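PDB 3BWL: sensor protein, which probably autophosphorylates a histidine with ATP as a sensor kinase, here represented by its PAS domain with an indole aldehyde bound in the pocket. Local coordinates for residues D28-D34 and R117-R123; F65-F69 and F89-E94; V83-F89 and E104-F110. All coordinates share one frame; numbering follows the deposited sequence. Where two conformers were deposited one is given.

Interaction 1 of 3, residues D28-D34 and R117-R123. With I3A (1H-indole-3-carbaldehyde), chain F.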
loop_
_atom_site.group_PDB
_atom_site.type_symbol
_atom_site.label_atom_id
_atom_site.label_comp_id
_atom_site.label_asym_id
_atom_site.label_seq_id
_atom_site.Cartn_x
_atom_site.Cartn_y
_atom_site.Cartn_z
ATOM N N ASP A 28 -1.990 -1.286 -6.450
ATOM C CA ASP A 28 -1.332 -0.090 -6.981
ATOM C C ASP A 28 0.189 -0.198 -6.832
ATOM O O ASP A 28 0.705 -0.918 -5.976
ATOM C CB ASP A 28 -1.827 1.184 -6.280
ATOM C CG ASP A 28 -3.282 1.488 -6.581
ATOM O OD1 ASP A 28 -3.724 1.384 -7.741
ATOM O OD2 ASP A 28 -4.006 1.832 -5.629
HETATM N N MSE A 29 0.896 0.466 -7.736
HETATM C CA MSE A 29 2.371 0.422 -7.760
HETATM C C MSE A 29 2.910 1.222 -6.582
HETATM O O MSE A 29 2.323 2.276 -6.233
HETATM C CB MSE A 29 2.863 1.066 -9.049
HETATM C CG MSE A 29 2.268 0.401 -10.288
HETATM SE SE MSE A 29 2.491 1.472 -11.878
HETATM C CE MSE A 29 4.402 1.577 -11.941
ATOM N N ILE A 30 4.009 0.734 -5.970
ATOM C CA ILE A 30 4.660 1.454 -4.881
ATOM C C ILE A 30 6.161 1.635 -5.167
ATOM O O ILE A 30 6.843 0.688 -5.560
ATOM C CB ILE A 30 4.537 0.664 -3.578
ATOM C CG1 ILE A 30 3.064 0.384 -3.266
ATOM C CG2 ILE A 30 5.242 1.473 -2.414
ATOM C CD1 ILE A 30 2.853 -0.494 -1.962
ATOM N N ASP A 31 6.678 2.846 -4.986
ATOM C CA ASP A 31 8.115 3.024 -5.004
ATOM C C ASP A 31 8.471 3.935 -3.840
ATOM O O ASP A 31 7.609 4.711 -3.340
ATOM C CB ASP A 31 8.614 3.612 -6.339
ATOM C CG ASP A 31 8.049 5.000 -6.630
ATOM O OD1 ASP A 31 6.967 5.107 -7.259
ATOM O OD2 ASP A 31 8.735 6.012 -6.276
ATOM N N VAL A 32 9.707 3.782 -3.382
ATOM C CA VAL A 32 10.295 4.604 -2.320
ATOM C C VAL A 32 11.485 5.351 -2.919
ATOM O O VAL A 32 12.351 4.714 -3.551
ATOM C CB VAL A 32 10.758 3.725 -1.099
ATOM C CG1 VAL A 32 11.345 4.616 0.003
ATOM C CG2 VAL A 32 9.555 2.950 -0.547
ATOM N N LEU A 33 11.517 6.670 -2.718
ATOM C CA LEU A 33 12.580 7.524 -3.292
ATOM C C LEU A 33 13.374 8.180 -2.186
ATOM O O LEU A 33 12.864 8.406 -1.084
ATOM C CB LEU A 33 12.000 8.656 -4.169
ATOM C CG LEU A 33 11.032 8.265 -5.280
ATOM C CD1 LEU A 33 10.643 9.563 -6.009
ATOM C CD2 LEU A 33 11.698 7.213 -6.220
ATOM N N ASP A 34 14.633 8.479 -2.458
ATOM C CA ASP A 34 15.342 9.377 -1.551
ATOM C C ASP A 34 15.141 10.823 -2.012
ATOM O O ASP A 34 14.450 11.071 -3.016
ATOM C CB ASP A 34 16.819 8.987 -1.393
ATOM C CG ASP A 34 17.650 9.261 -2.632
ATOM O OD1 ASP A 34 17.215 10.029 -3.518
ATOM O OD2 ASP A 34 18.795 8.732 -2.678
ATOM N N ARG A 117 12.681 10.017 3.358
ATOM C CA ARG A 117 12.230 9.237 2.177
ATOM C C ARG A 117 10.909 9.744 1.628
ATOM O O ARG A 117 10.183 10.455 2.313
ATOM C CB ARG A 117 12.080 7.743 2.524
ATOM C CG ARG A 117 13.426 7.042 2.829
ATOM C CD ARG A 117 14.282 6.963 1.566
ATOM N NE ARG A 117 15.548 6.272 1.779
ATOM C CZ ARG A 117 16.700 6.891 2.023
ATOM N NH1 ARG A 117 16.751 8.217 2.135
ATOM N NH2 ARG A 117 17.813 6.181 2.178
ATOM N N PHE A 118 10.602 9.349 0.393
ATOM C CA PHE A 118 9.296 9.599 -0.193
ATOM C C PHE A 118 8.667 8.242 -0.560
ATOM O O PHE A 118 9.340 7.371 -1.108
ATOM C CB PHE A 118 9.409 10.420 -1.483
ATOM C CG PHE A 118 9.839 11.840 -1.244
ATOM C CD1 PHE A 118 8.886 12.846 -1.217
ATOM C CD2 PHE A 118 11.181 12.156 -1.005
ATOM C CE1 PHE A 118 9.253 14.175 -0.970
ATOM C CE2 PHE A 118 11.582 13.519 -0.748
ATOM C CZ PHE A 118 10.604 14.502 -0.743
ATOM N N LEU A 119 7.381 8.113 -0.288
ATOM C CA LEU A 119 6.626 6.903 -0.605
ATOM C C LEU A 119 5.583 7.328 -1.618
ATOM O O LEU A 119 4.781 8.245 -1.357
ATOM C CB LEU A 119 5.959 6.389 0.665
ATOM C CG LEU A 119 5.052 5.163 0.592
ATOM C CD1 LEU A 119 5.701 3.944 -0.089
ATOM C CD2 LEU A 119 4.537 4.841 2.045
ATOM N N ALA A 120 5.590 6.659 -2.771
ATOM C CA ALA A 120 4.720 6.992 -3.902
ATOM C C ALA A 120 3.831 5.814 -4.245
ATOM O O ALA A 120 4.301 4.730 -4.487
ATOM C CB ALA A 120 5.540 7.398 -5.118
ATOM N N ILE A 121 2.534 6.049 -4.198
ATOM C CA ILE A 121 1.557 5.060 -4.632
ATOM C C ILE A 121 0.971 5.559 -5.972
ATOM O O ILE A 121 0.303 6.607 -6.039
ATOM C CB ILE A 121 0.424 4.847 -3.555
ATOM C CG1 ILE A 121 0.999 4.709 -2.127
ATOM C CG2 ILE A 121 -0.471 3.690 -3.946
ATOM C CD1 ILE A 121 2.018 3.609 -1.897
ATOM N N SER A 122 1.236 4.823 -7.035
ATOM C CA SER A 122 0.772 5.207 -8.398
ATOM C C SER A 122 -0.427 4.375 -8.830
ATOM O O SER A 122 -0.390 3.129 -8.776
ATOM C CB SER A 122 1.918 5.066 -9.409
ATOM O OG SER A 122 3.078 5.808 -8.971
ATOM N N ARG A 123 -1.492 5.071 -9.206
ATOM C CA ARG A 123 -2.729 4.436 -9.644
ATOM C C ARG A 123 -2.921 4.662 -11.151
ATOM O O ARG A 123 -2.931 5.799 -11.604
ATOM C CB ARG A 123 -3.945 4.950 -8.869
ATOM C CG ARG A 123 -5.157 4.252 -9.353
ATOM C CD ARG A 123 -6.305 4.362 -8.425
ATOM N NE ARG A 123 -5.987 3.698 -7.148
ATOM C CZ ARG A 123 -6.880 3.624 -6.169
ATOM N NH1 ARG A 123 -8.103 4.160 -6.382
ATOM N NH2 ARG A 123 -6.564 3.033 -5.019
HETATM O O I3A F . 7.571 8.331 -7.079
HETATM C "C3'" I3A F . 7.031 8.217 -8.174
HETATM C C3 I3A F . 6.920 9.409 -9.086
HETATM C C2 I3A F . 6.372 9.261 -10.389
HETATM N N I3A F . 6.473 10.534 -10.898
HETATM C C8 I3A F . 7.052 11.401 -10.018
HETATM C C9 I3A F . 7.380 10.720 -8.850
HETATM C C4 I3A F . 7.974 11.397 -7.764
HETATM C C5 I3A F . 8.281 12.778 -7.895
HETATM C C6 I3A F . 7.985 13.458 -9.088
HETATM C C7 I3A F . 7.359 12.766 -10.143
HETATM O O HOH W 1 4.423 4.084 -7.400
#
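Met29 to Leu33 pair antiparallel with Phe118 to Ser122. The strand axes approach to 4.6 Å, with 163° between their directions. Met29–Ser122, Asp31–Ala120 and Leu33–Phe118 are hydrogen-bonded pairs. Ile30–Ile121 and Val32–Leu119 are non-hydrogen-bonded pairs. These are two inner strands of the PAS-domain sheet.

On the Ile30 face, the CG2 branch of Ile30 presses tightly on CD1 of Leu119 at 3.4 Å. CD1 of Ile121 lies alongside CG1 of Ile30. At one end Arg123 meets Asp28 side-on, and NE and NH2 both bond OD2. Arg123 NH2, 2.9 Å from Asp28 OD2, meets the syn lone pair of that oxygen. Asp28 OD1 also bonds His106 of the second subunit, at the dimer interface.

The opposite face lines the ligand pocket. Asp31 CG sits between its backbone N and carbonyl carbon (chi1 62°), which turns the carboxylate to the aldehyde. A water 2.7 Å from Asp31 OD1 bonds that atom, Ala120 O and Ser122 OG, which also bonds Tyr93 OH. Ala120 CB touches the aldehyde oxygen of the ligand at 3.0 Å. Asp31 OD2 is 2.7 Å from the same oxygen. Two oxygens this close imply that the acid probably donates a proton to the aldehyde.

Interaction 2 of 3, residues F65-F69 and F89-E94. With I3A (1H-indole-3-carbaldehyde), chain F.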
loop_
_atom_site.group_PDB
_atom_site.type_symbol
_atom_site.label_atom_id
_atom_site.label_comp_id
_atom_site.label_asym_id
_atom_site.label_seq_id
_atom_site.Cartn_x
_atom_site.Cartn_y
_atom_site.Cartn_z
ATOM N N PHE A 65 11.717 7.160 -15.764
ATOM C CA PHE A 65 10.508 6.368 -16.001
ATOM C C PHE A 65 9.254 7.217 -16.251
ATOM O O PHE A 65 8.336 6.722 -16.820
ATOM C CB PHE A 65 10.227 5.462 -14.781
ATOM C CG PHE A 65 11.301 4.461 -14.565
ATOM C CD1 PHE A 65 11.337 3.300 -15.325
ATOM C CD2 PHE A 65 12.338 4.734 -13.674
ATOM C CE1 PHE A 65 12.346 2.382 -15.170
ATOM C CE2 PHE A 65 13.373 3.845 -13.524
ATOM C CZ PHE A 65 13.375 2.653 -14.257
ATOM N N ASP A 66 9.211 8.443 -15.716
ATOM C CA ASP A 66 8.049 9.313 -15.865
ATOM C C ASP A 66 8.313 10.336 -16.956
ATOM O O ASP A 66 9.187 11.205 -16.808
ATOM C CB ASP A 66 7.765 10.047 -14.549
ATOM C CG ASP A 66 6.386 10.676 -14.549
ATOM O OD1 ASP A 66 5.867 11.012 -15.659
ATOM O OD2 ASP A 66 5.803 10.834 -13.449
ATOM N N LEU A 67 7.651 10.147 -18.089
ATOM C CA LEU A 67 7.755 11.046 -19.250
ATOM C C LEU A 67 7.267 12.470 -19.044
ATOM O O LEU A 67 7.520 13.338 -19.910
ATOM C CB LEU A 67 6.964 10.450 -20.407
ATOM C CG LEU A 67 7.449 9.111 -20.977
ATOM C CD1 LEU A 67 6.381 8.531 -21.921
ATOM C CD2 LEU A 67 8.791 9.202 -21.687
HETATM N N MSE A 68 6.567 12.715 -17.941
HETATM C CA MSE A 68 6.024 14.018 -17.648
HETATM C C MSE A 68 6.939 14.867 -16.742
HETATM O O MSE A 68 6.612 16.027 -16.466
HETATM C CB MSE A 68 4.631 13.860 -17.027
HETATM C CG MSE A 68 3.689 14.974 -17.363
HETATM SE SE MSE A 68 1.916 14.550 -16.667
HETATM C CE MSE A 68 1.154 13.689 -18.182
ATOM N N PHE A 69 8.082 14.308 -16.316
ATOM C CA PHE A 69 9.002 15.018 -15.385
ATOM C C PHE A 69 10.438 14.804 -15.803
ATOM O O PHE A 69 10.900 13.637 -15.881
ATOM C CB PHE A 69 8.864 14.499 -13.934
ATOM C CG PHE A 69 7.574 14.860 -13.271
ATOM C CD1 PHE A 69 7.554 15.850 -12.295
ATOM C CD2 PHE A 69 6.383 14.193 -13.601
ATOM C CE1 PHE A 69 6.397 16.182 -11.646
ATOM C CE2 PHE A 69 5.172 14.527 -12.974
ATOM C CZ PHE A 69 5.178 15.556 -11.995
ATOM N N PHE A 89 -0.754 14.051 -7.949
ATOM C CA PHE A 89 -0.463 14.690 -9.221
ATOM C C PHE A 89 -0.346 13.631 -10.298
ATOM O O PHE A 89 -0.124 12.454 -10.007
ATOM C CB PHE A 89 0.855 15.493 -9.166
ATOM C CG PHE A 89 2.067 14.649 -8.782
ATOM C CD1 PHE A 89 2.839 14.021 -9.758
ATOM C CD2 PHE A 89 2.425 14.498 -7.441
ATOM C CE1 PHE A 89 3.937 13.246 -9.405
ATOM C CE2 PHE A 89 3.531 13.725 -7.064
ATOM C CZ PHE A 89 4.296 13.099 -8.057
ATOM N N GLU A 90 -0.412 14.076 -11.544
ATOM C CA GLU A 90 -0.396 13.166 -12.668
ATOM C C GLU A 90 1.025 12.909 -13.152
ATOM O O GLU A 90 1.865 13.814 -13.171
ATOM C CB GLU A 90 -1.286 13.737 -13.792
ATOM C CG GLU A 90 -1.206 13.001 -15.116
ATOM C CD GLU A 90 -2.016 13.671 -16.257
ATOM O OE1 GLU A 90 -2.475 14.829 -16.126
ATOM O OE2 GLU A 90 -2.174 13.003 -17.312
ATOM N N GLY A 91 1.270 11.670 -13.572
ATOM C CA GLY A 91 2.521 11.310 -14.235
ATOM C C GLY A 91 2.205 10.415 -15.411
ATOM O O GLY A 91 1.030 10.082 -15.634
ATOM N N LEU A 92 3.232 10.029 -16.141
ATOM C CA LEU A 92 3.052 9.191 -17.327
ATOM C C LEU A 92 4.234 8.231 -17.450
ATOM O O LEU A 92 5.308 8.609 -17.949
ATOM C CB LEU A 92 2.878 10.050 -18.612
ATOM C CG LEU A 92 2.715 9.251 -19.902
ATOM C CD1 LEU A 92 1.274 8.692 -20.013
ATOM C CD2 LEU A 92 3.007 10.213 -21.102
ATOM N N TYR A 93 4.062 7.005 -16.957
ATOM C CA TYR A 93 5.150 6.040 -16.986
ATOM C C TYR A 93 5.359 5.477 -18.387
ATOM O O TYR A 93 4.406 5.285 -19.122
ATOM C CB TYR A 93 4.875 4.872 -16.031
ATOM C CG TYR A 93 4.970 5.245 -14.559
ATOM C CD1 TYR A 93 6.093 5.926 -14.068
ATOM C CD2 TYR A 93 3.979 4.869 -13.655
ATOM C CE1 TYR A 93 6.194 6.243 -12.719
ATOM C CE2 TYR A 93 4.059 5.179 -12.282
ATOM C CZ TYR A 93 5.165 5.888 -11.836
ATOM O OH TYR A 93 5.258 6.213 -10.512
ATOM N N GLU A 94 6.617 5.243 -18.708
ATOM C CA GLU A 94 7.006 4.554 -19.932
ATOM C C GLU A 94 7.396 3.137 -19.566
ATOM O O GLU A 94 8.335 2.914 -18.766
ATOM C CB GLU A 94 8.199 5.258 -20.549
ATOM C CG GLU A 94 8.543 4.753 -21.936
ATOM C CD GLU A 94 9.682 5.567 -22.537
ATOM O OE1 GLU A 94 10.695 5.808 -21.832
ATOM O OE2 GLU A 94 9.565 5.991 -23.702
HETATM O O I3A F . 7.571 8.331 -7.079
HETATM C "C3'" I3A F . 7.031 8.217 -8.174
HETATM C C3 I3A F . 6.920 9.409 -9.086
HETATM C C2 I3A F . 6.372 9.261 -10.389
HETATM N N I3A F . 6.473 10.534 -10.898
HETATM C C8 I3A F . 7.052 11.401 -10.018
HETATM C C9 I3A F . 7.380 10.720 -8.850
HETATM C C4 I3A F . 7.974 11.397 -7.764
HETATM C C5 I3A F . 8.281 12.778 -7.895
HETATM C C6 I3A F . 7.985 13.458 -9.088
HETATM C C7 I3A F . 7.359 12.766 -10.143
#
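Asp66 turns its carboxylate toward Gly91 and Leu92 because CG is anti to the backbone N (chi1 -166°). Phe89 CG instead sits between its own N and carbonyl carbon, which brings the ring to Phe69 and the ligand. The motif is an Asx turn within a type I beta turn from Asp66 to Phe69. It lies in the loop before helix 71-79 and rests on the edge strand 86-94 of the PAS domain.

Asp66 OD1 accepts from Met68 N, which closes the Asx turn. Leu92 N also donates to Asp66 OD1 at 2.9 Å, in a nearly straight bond. The two donors reach it from opposite faces of the carboxylate plane, which holds the group in place. Backbone bonds from Leu67 N to Leu92 O and from Glu94 N to Phe65 O tie the loop down.

On the outer side, Leu67 CD1 packs on Leu92 CD2. The selenomethionine Met68 brings its methyl CE against Leu92 CB and near Glu90 OE2. On the pocket side, Phe69 CZ meets Phe89 CD1 at 3.6 Å, with the ring planes at 60°. The edge of the Phe69 ring faces Glu90 O. Ligand C7 stands over the centre of the Phe69 ring, 3.6 Å above its plane. Tyr93 OH, which bonds Ser122, lies 3.2 Å from ligand C2. The indole N donates to Asp66 OD2 at 2.7 Å, with an N-H...O angle of 164°.

Interaction 3 of 3, residues V83-F89 and E104-F110. With I3A (1H-indole-3-carbaldehyde), chain F.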
loop_
_atom_site.group_PDB
_atom_site.type_symbol
_atom_site.label_atom_id
_atom_site.label_comp_id
_atom_site.label_asym_id
_atom_site.label_seq_id
_atom_site.Cartn_x
_atom_site.Cartn_y
_atom_site.Cartn_z
ATOM N N VAL A 83 7.933 17.425 5.770
ATOM C CA VAL A 83 7.794 16.076 6.335
ATOM C C VAL A 83 6.316 15.817 6.644
ATOM O O VAL A 83 5.637 16.672 7.226
ATOM C CB VAL A 83 8.667 15.860 7.627
ATOM C CG1 VAL A 83 8.419 14.479 8.230
ATOM C CG2 VAL A 83 10.140 16.036 7.317
ATOM N N ASP A 84 5.850 14.632 6.248
ATOM C CA ASP A 84 4.460 14.139 6.412
ATOM C C ASP A 84 3.420 14.739 5.459
ATOM O O ASP A 84 2.233 14.357 5.515
ATOM C CB ASP A 84 3.993 14.164 7.891
ATOM C CG ASP A 84 4.659 13.060 8.734
ATOM O OD1 ASP A 84 5.272 12.130 8.147
ATOM O OD2 ASP A 84 4.568 13.108 9.993
ATOM N N GLU A 85 3.876 15.613 4.561
ATOM C CA GLU A 85 3.042 16.202 3.523
ATOM C C GLU A 85 2.755 15.176 2.446
ATOM O O GLU A 85 3.632 14.380 2.105
ATOM C CB GLU A 85 3.694 17.444 2.873
ATOM C CG GLU A 85 2.796 18.080 1.749
ATOM C CD GLU A 85 3.386 19.366 1.151
ATOM O OE1 GLU A 85 4.449 19.807 1.638
ATOM O OE2 GLU A 85 2.758 19.945 0.213
ATOM N N ARG A 86 1.515 15.198 1.956
ATOM C CA ARG A 86 1.065 14.360 0.831
ATOM C C ARG A 86 0.519 15.240 -0.272
ATOM O O ARG A 86 -0.111 16.279 -0.010
ATOM C CB ARG A 86 -0.083 13.441 1.269
ATOM C CG ARG A 86 0.261 12.420 2.318
ATOM C CD ARG A 86 -0.956 11.576 2.697
ATOM N NE ARG A 86 -1.949 12.369 3.442
ATOM C CZ ARG A 86 -3.242 12.050 3.609
ATOM N NH1 ARG A 86 -3.793 10.959 3.055
ATOM N NH2 ARG A 86 -4.014 12.859 4.323
ATOM N N ARG A 87 0.762 14.832 -1.515
ATOM C CA ARG A 87 0.224 15.492 -2.698
ATOM C C ARG A 87 -0.165 14.455 -3.736
ATOM O O ARG A 87 0.490 13.426 -3.856
ATOM C CB ARG A 87 1.278 16.393 -3.342
ATOM C CG ARG A 87 1.662 17.556 -2.523
ATOM C CD ARG A 87 2.296 18.636 -3.410
ATOM N NE ARG A 87 3.124 19.462 -2.567
ATOM C CZ ARG A 87 4.226 20.079 -2.966
ATOM N NH1 ARG A 87 4.639 19.981 -4.228
ATOM N NH2 ARG A 87 4.912 20.816 -2.093
ATOM N N LYS A 88 -1.220 14.736 -4.496
ATOM C CA LYS A 88 -1.584 13.928 -5.660
ATOM C C LYS A 88 -1.326 14.717 -6.957
ATOM O O LYS A 88 -1.634 15.910 -7.062
ATOM C CB LYS A 88 -3.068 13.551 -5.601
ATOM C CG LYS A 88 -3.456 12.751 -4.384
ATOM C CD LYS A 88 -4.843 12.179 -4.511
ATOM C CE LYS A 88 -5.907 13.221 -4.255
ATOM N NZ LYS A 88 -7.268 12.587 -4.290
ATOM N N PHE A 89 -0.754 14.051 -7.949
ATOM C CA PHE A 89 -0.463 14.690 -9.221
ATOM C C PHE A 89 -0.346 13.631 -10.298
ATOM O O PHE A 89 -0.124 12.454 -10.007
ATOM C CB PHE A 89 0.855 15.493 -9.166
ATOM C CG PHE A 89 2.067 14.649 -8.782
ATOM C CD1 PHE A 89 2.839 14.021 -9.758
ATOM C CD2 PHE A 89 2.425 14.498 -7.441
ATOM C CE1 PHE A 89 3.937 13.246 -9.405
ATOM C CE2 PHE A 89 3.531 13.725 -7.064
ATOM C CZ PHE A 89 4.296 13.099 -8.057
ATOM N N GLU A 104 -2.075 8.561 -11.564
ATOM C CA GLU A 104 -2.089 9.556 -10.507
ATOM C C GLU A 104 -1.215 9.042 -9.387
ATOM O O GLU A 104 -1.484 7.952 -8.815
ATOM C CB GLU A 104 -3.492 9.839 -9.984
ATOM C CG GLU A 104 -3.477 10.888 -8.864
ATOM C CD GLU A 104 -4.844 11.135 -8.275
ATOM O OE1 GLU A 104 -5.405 10.210 -7.638
ATOM O OE2 GLU A 104 -5.358 12.266 -8.415
ATOM N N VAL A 105 -0.191 9.839 -9.064
ATOM C CA VAL A 105 0.747 9.502 -8.007
ATOM C C VAL A 105 0.290 10.158 -6.724
ATOM O O VAL A 105 -0.043 11.367 -6.721
ATOM C CB VAL A 105 2.183 10.060 -8.318
ATOM C CG1 VAL A 105 3.138 9.622 -7.264
ATOM C CG2 VAL A 105 2.675 9.567 -9.661
ATOM N N HIS A 106 0.179 9.373 -5.657
ATOM C CA HIS A 106 -0.036 9.967 -4.320
ATOM C C HIS A 106 1.306 9.859 -3.597
ATOM O O HIS A 106 1.752 8.760 -3.264
ATOM C CB HIS A 106 -1.167 9.217 -3.548
ATOM C CG HIS A 106 -1.753 9.991 -2.410
ATOM N ND1 HIS A 106 -2.840 9.542 -1.691
ATOM C CD2 HIS A 106 -1.412 11.191 -1.868
ATOM C CE1 HIS A 106 -3.148 10.431 -0.752
ATOM N NE2 HIS A 106 -2.307 11.448 -0.848
ATOM N N LEU A 107 1.947 11.029 -3.363
ATOM C CA LEU A 107 3.283 11.046 -2.860
ATOM C C LEU A 107 3.329 11.581 -1.422
ATOM O O LEU A 107 2.657 12.570 -1.090
ATOM C CB LEU A 107 4.132 11.939 -3.770
ATOM C CG LEU A 107 5.630 12.100 -3.494
ATOM C CD1 LEU A 107 6.320 10.774 -3.737
ATOM C CD2 LEU A 107 6.219 13.107 -4.465
ATOM N N LEU A 108 4.151 10.933 -0.599
ATOM C CA LEU A 108 4.301 11.282 0.818
ATOM C C LEU A 108 5.766 11.495 1.140
ATOM O O LEU A 108 6.585 10.680 0.744
ATOM C CB LEU A 108 3.806 10.089 1.674
ATOM C CG LEU A 108 4.109 10.141 3.179
ATOM C CD1 LEU A 108 3.400 11.332 3.910
ATOM C CD2 LEU A 108 3.767 8.829 3.863
ATOM N N ARG A 109 6.120 12.571 1.862
ATOM C CA ARG A 109 7.472 12.693 2.404
ATOM C C ARG A 109 7.355 12.233 3.852
ATOM O O ARG A 109 6.438 12.671 4.560
ATOM C CB ARG A 109 7.971 14.163 2.383
ATOM C CG ARG A 109 9.397 14.291 2.965
ATOM C CD ARG A 109 10.049 15.669 2.707
ATOM N NE ARG A 109 11.473 15.489 2.430
ATOM C CZ ARG A 109 12.229 16.286 1.673
ATOM N NH1 ARG A 109 11.734 17.387 1.118
ATOM N NH2 ARG A 109 13.500 15.973 1.482
ATOM N N PHE A 110 8.248 11.347 4.291
ATOM C CA PHE A 110 8.168 10.859 5.685
ATOM C C PHE A 110 9.479 10.298 6.152
ATOM O O PHE A 110 10.420 10.138 5.363
ATOM C CB PHE A 110 7.030 9.850 5.868
ATOM C CG PHE A 110 7.330 8.439 5.359
ATOM C CD1 PHE A 110 7.006 7.338 6.148
ATOM C CD2 PHE A 110 7.909 8.213 4.114
ATOM C CE1 PHE A 110 7.229 6.042 5.673
ATOM C CE2 PHE A 110 8.143 6.916 3.643
ATOM C CZ PHE A 110 7.797 5.848 4.428
HETATM O O I3A F . 7.571 8.331 -7.079
HETATM C "C3'" I3A F . 7.031 8.217 -8.174
HETATM C C3 I3A F . 6.920 9.409 -9.086
HETATM C C2 I3A F . 6.372 9.261 -10.389
HETATM N N I3A F . 6.473 10.534 -10.898
HETATM C C8 I3A F . 7.052 11.401 -10.018
HETATM C C9 I3A F . 7.380 10.720 -8.850
HETATM C C4 I3A F . 7.974 11.397 -7.764
HETATM C C5 I3A F . 8.281 12.778 -7.895
HETATM C C6 I3A F . 7.985 13.458 -9.088
HETATM C C7 I3A F . 7.359 12.766 -10.143
HETATM O O HOH W 2 -7.837 10.905 -6.500
#
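Backbone hydrogen bonds join Arg87 with Leu107 and Phe89 with Val105, two in each pair. Arg109 N adds a bond to Glu85 O, and Asp84 N one to Arg109 O. The strands run antiparallel, with axes 4.7 Å apart at closest.

Val105 CB lies over one face of the Phe89 ring, 3.9 Å from its centroid, a CH-pi contact. Leu107 CD2 packs against the ring edge at Phe89 CE2, an apolar contact. On the other face of the sheet, Lys88 CG makes a second CH-pi contact, 3.8 Å from the centroid of the His106 ring. His106 CG is anti to the backbone N (chi1 -161°), which lays the ring between Lys88 and Arg86.

This is the beta hairpin of strands 86-94 and 100-112 in the PAS sheet. Its Phe89 face lines the ligand pocket, and Val105 CG2 is 3.8 Å from ligand C2. On the His106 face, Arg86 forms a salt bridge with Glu49 of the second subunit and Glu104 one with Arg123 of the second subunit.

Charged contacts across the hairpin are looser. Lys88 NZ and Glu104 OE1 stand 4.5 Å apart and share a bridging water. Within residues 83-89, Arg87 grips Glu85 OE2 side-on through NE (2.8 Å) and NH2.

All three contacts border the same indole aldehyde. Interaction 1 holds its aldehyde end, while interaction 2 binds its ring nitrogen. Interaction 3 shares Phe89 with interaction 2 and adds Val105 to the pocket wall. Interactions 1 and 3 are neighbours in one sheet, with centres about 9 Å apart. Ile121 O and His106 N, 2.8 Å apart, probably form one of the hydrogen bonds that join them. Interactions 1 and 2 meet where Ser122 OG lies 2.7 Å from Tyr93 OH, a probable hydrogen bond. Interactions 1 and 3 also reach the second subunit, whereas interaction 2 is touched by no other protein chain of the assembly.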